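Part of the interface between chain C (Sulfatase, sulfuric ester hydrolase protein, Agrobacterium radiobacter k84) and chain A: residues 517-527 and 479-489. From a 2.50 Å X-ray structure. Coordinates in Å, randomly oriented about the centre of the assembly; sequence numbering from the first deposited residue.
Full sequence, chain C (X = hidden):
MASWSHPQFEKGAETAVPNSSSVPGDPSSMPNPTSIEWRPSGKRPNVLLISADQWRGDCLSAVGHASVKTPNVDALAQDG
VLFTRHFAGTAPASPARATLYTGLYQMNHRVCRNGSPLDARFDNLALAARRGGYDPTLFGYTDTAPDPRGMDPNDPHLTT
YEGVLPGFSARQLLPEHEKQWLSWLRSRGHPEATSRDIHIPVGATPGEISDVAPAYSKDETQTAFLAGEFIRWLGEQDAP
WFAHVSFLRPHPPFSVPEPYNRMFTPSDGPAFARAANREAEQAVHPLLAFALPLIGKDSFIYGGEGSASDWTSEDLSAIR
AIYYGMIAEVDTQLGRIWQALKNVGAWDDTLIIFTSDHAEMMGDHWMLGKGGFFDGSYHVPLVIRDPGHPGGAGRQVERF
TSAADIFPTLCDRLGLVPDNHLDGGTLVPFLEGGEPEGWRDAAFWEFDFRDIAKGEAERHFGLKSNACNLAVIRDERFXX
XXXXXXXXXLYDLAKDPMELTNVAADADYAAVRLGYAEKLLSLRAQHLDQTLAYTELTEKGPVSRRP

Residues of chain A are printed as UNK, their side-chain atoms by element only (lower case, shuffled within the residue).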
ATOM      1  N   ALA C 517      13.972 -11.258  -4.815  1.00 38.02           N
ATOM      2  CA  ALA C 517      13.589  -9.874  -5.115  1.00 38.17           C
ATOM      3  C   ALA C 517      12.237  -9.864  -5.853  1.00 42.66           C
ATOM      4  O   ALA C 517      11.359  -9.055  -5.542  1.00 42.56           O
ATOM      5  CB  ALA C 517      14.672  -9.196  -5.963  1.00 38.83           C
ATOM      6  N   GLU C 518      12.047 -10.801  -6.797  1.00 39.06           N
ATOM      7  CA  GLU C 518      10.805 -10.909  -7.563  1.00 38.07           C
ATOM      8  C   GLU C 518       9.675 -11.540  -6.755  1.00 42.25           C
ATOM      9  O   GLU C 518       8.498 -11.242  -6.978  1.00 40.49           O
ATOM     10  CB  GLU C 518      11.044 -11.618  -8.891  1.00 38.84           C
ATOM     11  CG  GLU C 518      11.935 -10.808  -9.816  1.00 40.83           C
ATOM     12  CD  GLU C 518      12.115 -11.371 -11.207  1.00 48.59           C
ATOM     13  OE1 GLU C 518      12.174 -12.612 -11.340  1.00 48.51           O
ATOM     14  OE2 GLU C 518      12.180 -10.574 -12.171  1.00 44.97           O
ATOM     15  N   LYS C 519      10.035 -12.398  -5.788  1.00 40.77           N
ATOM     16  CA  LYS C 519       9.079 -13.036  -4.867  1.00 40.50           C
ATOM     17  C   LYS C 519       8.518 -11.924  -3.965  1.00 43.00           C
ATOM     18  O   LYS C 519       7.304 -11.806  -3.800  1.00 43.79           O
ATOM     19  CB  LYS C 519       9.785 -14.117  -4.015  1.00 43.58           C
ATOM     20  CG  LYS C 519       9.300 -15.568  -4.224  1.00 50.40           C
ATOM     21  CD  LYS C 519      10.161 -16.660  -3.528  1.00 57.26           C
ATOM     22  CE  LYS C 519      11.421 -17.150  -4.284  1.00 58.77           C
ATOM     23  NZ  LYS C 519      11.656 -18.625  -4.169  1.00 54.64           N
ATOM     24  N   LEU C 520       9.397 -11.058  -3.457  1.00 37.54           N
ATOM     25  CA  LEU C 520       9.024  -9.923  -2.618  1.00 36.18           C
ATOM     26  C   LEU C 520       8.173  -8.929  -3.399  1.00 37.01           C
ATOM     27  O   LEU C 520       7.187  -8.417  -2.862  1.00 35.49           O
ATOM     28  CB  LEU C 520      10.276  -9.272  -2.045  1.00 36.26           C
ATOM     29  CG  LEU C 520      10.069  -8.235  -0.969  1.00 42.01           C
ATOM     30  CD1 LEU C 520       9.059  -8.692   0.064  1.00 41.71           C
ATOM     31  CD2 LEU C 520      11.418  -7.780  -0.370  1.00 45.72           C
ATOM     32  N   LEU C 521       8.487  -8.736  -4.682  1.00 32.22           N
ATOM     33  CA  LEU C 521       7.702  -7.897  -5.564  1.00 32.75           C
ATOM     34  C   LEU C 521       6.251  -8.402  -5.705  1.00 38.67           C
ATOM     35  O   LEU C 521       5.330  -7.592  -5.697  1.00 38.96           O
ATOM     36  CB  LEU C 521       8.405  -7.777  -6.940  1.00 33.48           C
ATOM     37  CG  LEU C 521       9.524  -6.682  -7.066  1.00 36.73           C
ATOM     38  CD1 LEU C 521      10.315  -6.843  -8.338  1.00 35.73           C
ATOM     39  CD2 LEU C 521       8.955  -5.272  -7.015  1.00 35.76           C
ATOM     40  N   SER C 522       6.038  -9.744  -5.820  1.00 36.46           N
ATOM     41  CA  SER C 522       4.702 -10.364  -5.905  1.00 34.09           C
ATOM     42  C   SER C 522       3.960 -10.180  -4.554  1.00 35.86           C
ATOM     43  O   SER C 522       2.776  -9.818  -4.538  1.00 34.78           O
ATOM     44  CB  SER C 522       4.809 -11.842  -6.278  1.00 36.01           C
ATOM     45  OG  SER C 522       5.256 -12.030  -7.611  1.00 41.66           O
ATOM     46  N   LEU C 523       4.671 -10.381  -3.427  1.00 31.40           N
ATOM     47  CA  LEU C 523       4.123 -10.168  -2.092  1.00 32.31           C
ATOM     48  C   LEU C 523       3.612  -8.705  -1.969  1.00 37.48           C
ATOM     49  O   LEU C 523       2.449  -8.508  -1.614  1.00 39.00           O
ATOM     50  CB  LEU C 523       5.222 -10.455  -1.075  1.00 33.76           C
ATOM     51  CG  LEU C 523       4.930 -11.419   0.058  1.00 41.67           C
ATOM     52  CD1 LEU C 523       4.249 -12.738  -0.456  1.00 42.49           C
ATOM     53  CD2 LEU C 523       6.223 -11.781   0.748  1.00 44.01           C
ATOM     54  N   ARG C 524       4.451  -7.700  -2.355  1.00 32.59           N
ATOM     55  CA  ARG C 524       4.108  -6.278  -2.380  1.00 32.71           C
ATOM     56  C   ARG C 524       2.826  -6.038  -3.152  1.00 38.87           C
ATOM     57  O   ARG C 524       1.945  -5.414  -2.614  1.00 41.30           O
ATOM     58  CB  ARG C 524       5.263  -5.404  -2.969  1.00 30.78           C
ATOM     59  CG  ARG C 524       6.443  -5.171  -1.994  1.00 35.30           C
ATOM     60  CD  ARG C 524       6.056  -4.374  -0.730  1.00 31.51           C
ATOM     61  NE  ARG C 524       7.231  -3.892  -0.017  1.00 33.27           N
ATOM     62  CZ  ARG C 524       7.268  -3.595   1.279  1.00 45.29           C
ATOM     63  NH1 ARG C 524       6.192  -3.747   2.028  1.00 27.81           N
ATOM     64  NH2 ARG C 524       8.386  -3.170   1.836  1.00 39.48           N
ATOM     65  N   ALA C 525       2.713  -6.548  -4.387  1.00 35.99           N
ATOM     66  CA  ALA C 525       1.555  -6.411  -5.284  1.00 36.09           C
ATOM     67  C   ALA C 525       0.275  -7.099  -4.761  1.00 40.86           C
ATOM     68  O   ALA C 525      -0.845  -6.573  -4.912  1.00 39.83           O
ATOM     69  CB  ALA C 525       1.903  -6.978  -6.646  1.00 36.57           C
ATOM     70  N   GLN C 526       0.438  -8.277  -4.156  1.00 37.04           N
ATOM     71  CA  GLN C 526      -0.699  -9.033  -3.659  1.00 36.40           C
ATOM     72  C   GLN C 526      -1.287  -8.465  -2.375  1.00 40.64           C
ATOM     73  O   GLN C 526      -2.512  -8.544  -2.174  1.00 39.73           O
ATOM     74  CB  GLN C 526      -0.338 -10.509  -3.527  1.00 37.23           C
ATOM     75  CG  GLN C 526      -0.238 -11.179  -4.904  1.00 42.04           C
ATOM     76  CD  GLN C 526       0.014 -12.636  -4.779  1.00 56.28           C
ATOM     77  OE1 GLN C 526       1.141 -13.062  -4.500  1.00 45.18           O
ATOM     78  NE2 GLN C 526      -1.070 -13.414  -4.895  1.00 61.87           N
ATOM     79  N   HIS C 527      -0.417  -7.848  -1.542  1.00 36.92           N
ATOM     80  CA  HIS C 527      -0.796  -7.266  -0.267  1.00 36.40           C
ATOM     81  C   HIS C 527      -1.167  -5.787  -0.317  1.00 39.59           C
ATOM     82  O   HIS C 527      -1.310  -5.175   0.735  1.00 39.63           O
ATOM     83  CB  HIS C 527       0.260  -7.544   0.784  1.00 37.79           C
ATOM     84  CG  HIS C 527       0.141  -8.948   1.273  1.00 41.17           C
ATOM     85  ND1 HIS C 527       0.916  -9.957   0.746  1.00 42.78           N
ATOM     86  CD2 HIS C 527      -0.787  -9.492   2.095  1.00 41.79           C
ATOM     87  CE1 HIS C 527       0.524 -11.064   1.358  1.00 41.80           C
ATOM     88  NE2 HIS C 527      -0.527 -10.839   2.142  1.00 41.80           N
TER
ATOM     89  N   UNK A 479      12.786  -1.093 -20.083  1.00 38.96           N
ATOM     90  CA  UNK A 479      11.429  -1.264 -19.573  1.00 39.09           C
ATOM     91  C   UNK A 479      11.389  -2.613 -18.890  1.00 41.46           C
ATOM     92  O   UNK A 479      11.638  -3.643 -19.523  1.00 40.09           O
ATOM     93  c   UNK A 479       7.791  -1.262 -20.975  1.00 47.67           C
ATOM     94  c   UNK A 479      10.319  -1.170 -20.633  1.00 41.47           C
ATOM     95  c   UNK A 479       7.412   0.157 -21.269  1.00 50.87           C
ATOM     96  c   UNK A 479       8.940  -1.272 -19.980  1.00 44.21           C
ATOM     97  n   UNK A 479       6.315   0.265 -22.256  1.00 46.67           N
ATOM     98  N   UNK A 480      11.126  -2.590 -17.594  1.00 37.88           N
ATOM     99  CA  UNK A 480      10.970  -3.791 -16.781  1.00 37.16           C
ATOM    100  C   UNK A 480       9.506  -3.830 -16.330  1.00 37.84           C
ATOM    101  O   UNK A 480       8.992  -2.852 -15.766  1.00 34.01           O
ATOM    102  c   UNK A 480      11.963  -7.231 -13.992  1.00 38.60           C
ATOM    103  o   UNK A 480      11.364  -7.992 -11.850  1.00 41.24           O
ATOM    104  c   UNK A 480      11.941  -3.766 -15.592  1.00 37.91           C
ATOM    105  c   UNK A 480      11.755  -4.889 -14.595  1.00 37.19           C
ATOM    106  c   UNK A 480      11.246  -4.641 -13.322  1.00 36.26           C
ATOM    107  c   UNK A 480      12.127  -6.192 -14.906  1.00 38.88           C
ATOM    108  c   UNK A 480      11.106  -5.672 -12.388  1.00 36.07           C
ATOM    109  c   UNK A 480      11.472  -6.961 -12.730  1.00 39.77           C
ATOM    110  N   UNK A 481       8.813  -4.921 -16.698  1.00 35.07           N
ATOM    111  CA  UNK A 481       7.407  -5.171 -16.371  1.00 34.40           C
ATOM    112  C   UNK A 481       7.376  -6.358 -15.481  1.00 39.51           C
ATOM    113  O   UNK A 481       7.703  -7.443 -15.940  1.00 39.18           O
ATOM    114  c   UNK A 481       5.037  -5.357 -17.230  1.00 35.95           C
ATOM    115  c   UNK A 481       6.505  -5.435 -17.609  1.00 37.45           C
ATOM    116  c   UNK A 481       6.834  -4.489 -18.761  1.00 37.33           C
ATOM    117  N   UNK A 482       6.995  -6.169 -14.215  1.00 37.66           N
ATOM    118  CA  UNK A 482       6.864  -7.261 -13.278  1.00 36.37           C
ATOM    119  C   UNK A 482       5.378  -7.583 -13.110  1.00 38.68           C
ATOM    120  O   UNK A 482       4.557  -6.684 -12.879  1.00 39.01           O
ATOM    121  c   UNK A 482       8.139  -9.056 -10.572  1.00 41.71           C
ATOM    122  c   UNK A 482       7.318  -8.031 -10.910  1.00 40.74           C
ATOM    123  c   UNK A 482       7.510  -6.929 -11.924  1.00 37.55           C
ATOM    124  n   UNK A 482       6.153  -8.136 -10.168  1.00 41.30           N
ATOM    125  n   UNK A 482       7.489  -9.779  -9.593  1.00 41.02           N
ATOM    126  c   UNK A 482       6.314  -9.197  -9.388  1.00 40.24           C
ATOM    127  N   UNK A 483       5.041  -8.875 -13.243  1.00 32.92           N
ATOM    128  CA  UNK A 483       3.684  -9.382 -13.061  1.00 31.08           C
ATOM    129  C   UNK A 483       3.636 -10.077 -11.716  1.00 37.64           C
ATOM    130  O   UNK A 483       4.562 -10.832 -11.418  1.00 36.60           O
ATOM    131  c   UNK A 483       3.829  -8.746 -17.580  1.00 33.06           C
ATOM    132  c   UNK A 483       1.750  -9.616 -15.943  1.00 30.12           C
ATOM    133  c   UNK A 483       3.344 -10.384 -14.165  1.00 30.66           C
ATOM    134  c   UNK A 483       3.053  -9.745 -15.493  1.00 29.95           C
ATOM    135  c   UNK A 483       4.091  -9.323 -16.325  1.00 32.45           C
ATOM    136  c   UNK A 483       1.480  -9.050 -17.199  1.00 34.04           C
ATOM    137  c   UNK A 483       2.518  -8.585 -18.000  1.00 31.94           C
ATOM    138  N   UNK A 484       2.590  -9.826 -10.898  1.00 35.72           N
ATOM    139  CA  UNK A 484       2.435 -10.507  -9.609  1.00 35.87           C
ATOM    140  C   UNK A 484       2.361 -12.047  -9.760  1.00 41.64           C
ATOM    141  O   UNK A 484       2.864 -12.768  -8.879  1.00 40.83           O
ATOM    142  c   UNK A 484       1.185 -10.014  -8.898  1.00 36.39           C
ATOM    143  N   UNK A 485       1.750 -12.537 -10.850  1.00 39.11           N
ATOM    144  CA  UNK A 485       1.619 -13.983 -11.033  1.00 39.78           C
ATOM    145  C   UNK A 485       1.993 -14.582 -12.367  1.00 44.81           C
ATOM    146  O   UNK A 485       1.719 -15.752 -12.589  1.00 44.62           O
ATOM    147  N   UNK A 486       2.602 -13.798 -13.262  1.00 42.15           N
ATOM    148  CA  UNK A 486       3.019 -14.229 -14.600  1.00 40.76           C
ATOM    149  C   UNK A 486       4.518 -13.950 -14.775  1.00 46.47           C
ATOM    150  O   UNK A 486       5.105 -13.378 -13.853  1.00 47.79           O
ATOM    151  c   UNK A 486       0.502 -15.365 -16.123  1.00 42.89           C
ATOM    152  c   UNK A 486      -0.062 -12.991 -16.689  1.00 42.92           C
ATOM    153  c   UNK A 486       2.164 -13.519 -15.677  1.00 39.90           C
ATOM    154  c   UNK A 486       0.684 -13.892 -15.729  1.00 43.23           C
ATOM    155  N   UNK A 487       5.208 -14.404 -15.859  1.00 43.50           N
ATOM    156  CA  UNK A 487       6.659 -14.131 -15.962  1.00 42.41           C
ATOM    157  C   UNK A 487       6.990 -12.646 -16.188  1.00 43.89           C
ATOM    158  O   UNK A 487       6.198 -11.938 -16.811  1.00 42.75           O
ATOM    159  c   UNK A 487       4.727 -15.137 -17.058  1.00 44.89           C
ATOM    160  c   UNK A 487       7.106 -14.992 -17.168  1.00 43.77           C
ATOM    161  c   UNK A 487       5.937 -15.876 -17.498  1.00 48.16           C
ATOM    162  N   UNK A 488       8.169 -12.147 -15.750  1.00 39.75           N
ATOM    163  CA  UNK A 488       8.479 -10.734 -16.021  1.00 39.43           C
ATOM    164  C   UNK A 488       8.852 -10.448 -17.487  1.00 43.54           C
ATOM    165  O   UNK A 488       9.099 -11.370 -18.263  1.00 41.85           O
ATOM    166  c   UNK A 488       9.636 -10.439 -15.052  1.00 39.89           C
ATOM    167  c   UNK A 488       9.290 -12.823 -15.059  1.00 38.85           C
ATOM    168  c   UNK A 488      10.323 -11.730 -14.911  1.00 43.72           C
ATOM    169  N   UNK A 489       8.887  -9.152 -17.851  1.00 40.53           N
ATOM    170  CA  UNK A 489       9.306  -8.687 -19.193  1.00 39.21           C
ATOM    171  C   UNK A 489      10.465  -7.671 -19.078  1.00 42.48           C
ATOM    172  O   UNK A 489      10.530  -6.886 -18.133  1.00 43.54           O
ATOM    173  c   UNK A 489       7.049  -9.072 -20.442  1.00 39.13           C
ATOM    174  c   UNK A 489       7.585 -10.171 -21.412  1.00 38.69           C
ATOM    175  c   UNK A 489       8.132  -8.099 -20.029  1.00 37.34           C
ATOM    176  c   UNK A 489       5.879  -8.343 -21.000  1.00 36.13           C
TER

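Position 479 of chain A has four side-chain carbons in a row ending in a nitrogen. It lies far from the chain C helix. This is Lys A479.

Position 480 has one carbon, then a six-carbon ring bearing one oxygen. The side chain points toward chain C, and the ring oxygen lies near the carboxylate of Glu C518. The phenolic ring makes it Tyr A480. Its OH donates a hydrogen bond to Glu C518 OE2 at 2.7 Å.

Position 481 has three carbons, one carrying the other two, and does not reach this helix. It is Val A481. Its backbone N and O pair with the backbone of position 489.

Position 482 has one carbon, then a five-membered ring of three carbons and two nitrogens. Leu C521 CB lies over one face of the ring. This is an imidazole, so the residue is His A482. Its NE2 donates to the backbone O of Glu C518 at 3.2 Å. Leu C521 CB is 3.6 Å from the ring centroid, a CH-pi contact. Ser C522 OG meets the ring edge, 3.5 Å from His A482 CE1.

Position 483 has one carbon and a plain six-carbon ring, pointing away from the helix. It is Phe A483.

Position 484 has a single side-chain carbon, its CB, 3.8 Å from Ala C525 CB. It is Ala A484. Its backbone O accepts a hydrogen bond from Ser C522 OG at 2.8 Å.

Position 485 has no side-chain atoms and is Gly A485. It makes no contact with the helix.

Position 486 has four carbons, forked at the second. It is Leu A486, out of reach of this helix.

Position 487 has three carbons closing a ring onto the backbone N. It is Pro A487, pointing away from the helix.

Position 488 has the same closed ring, but points toward chain C, where a ring carbon touches the Glu C518 carboxylate. It is Pro A488. Its CG lies 3.5 Å from Glu C518 OE2.

Position 489 has four carbons, forked at the second, and is Leu A489. It is out of reach of the helix.

The contact sets one face of the helix against the strand end and the turn after it. Tyr A480 and His A482 alternate with Val A481, so both side chains point toward the helix. Three hydrogen bonds join the stretches. Two use backbone carbonyls, one from each chain; the third uses the Glu C518 carboxylate. Leu C521 and Ala C525, one helical turn apart, add apolar packing.

Chain A (479-489) KYVHFAGLPPL
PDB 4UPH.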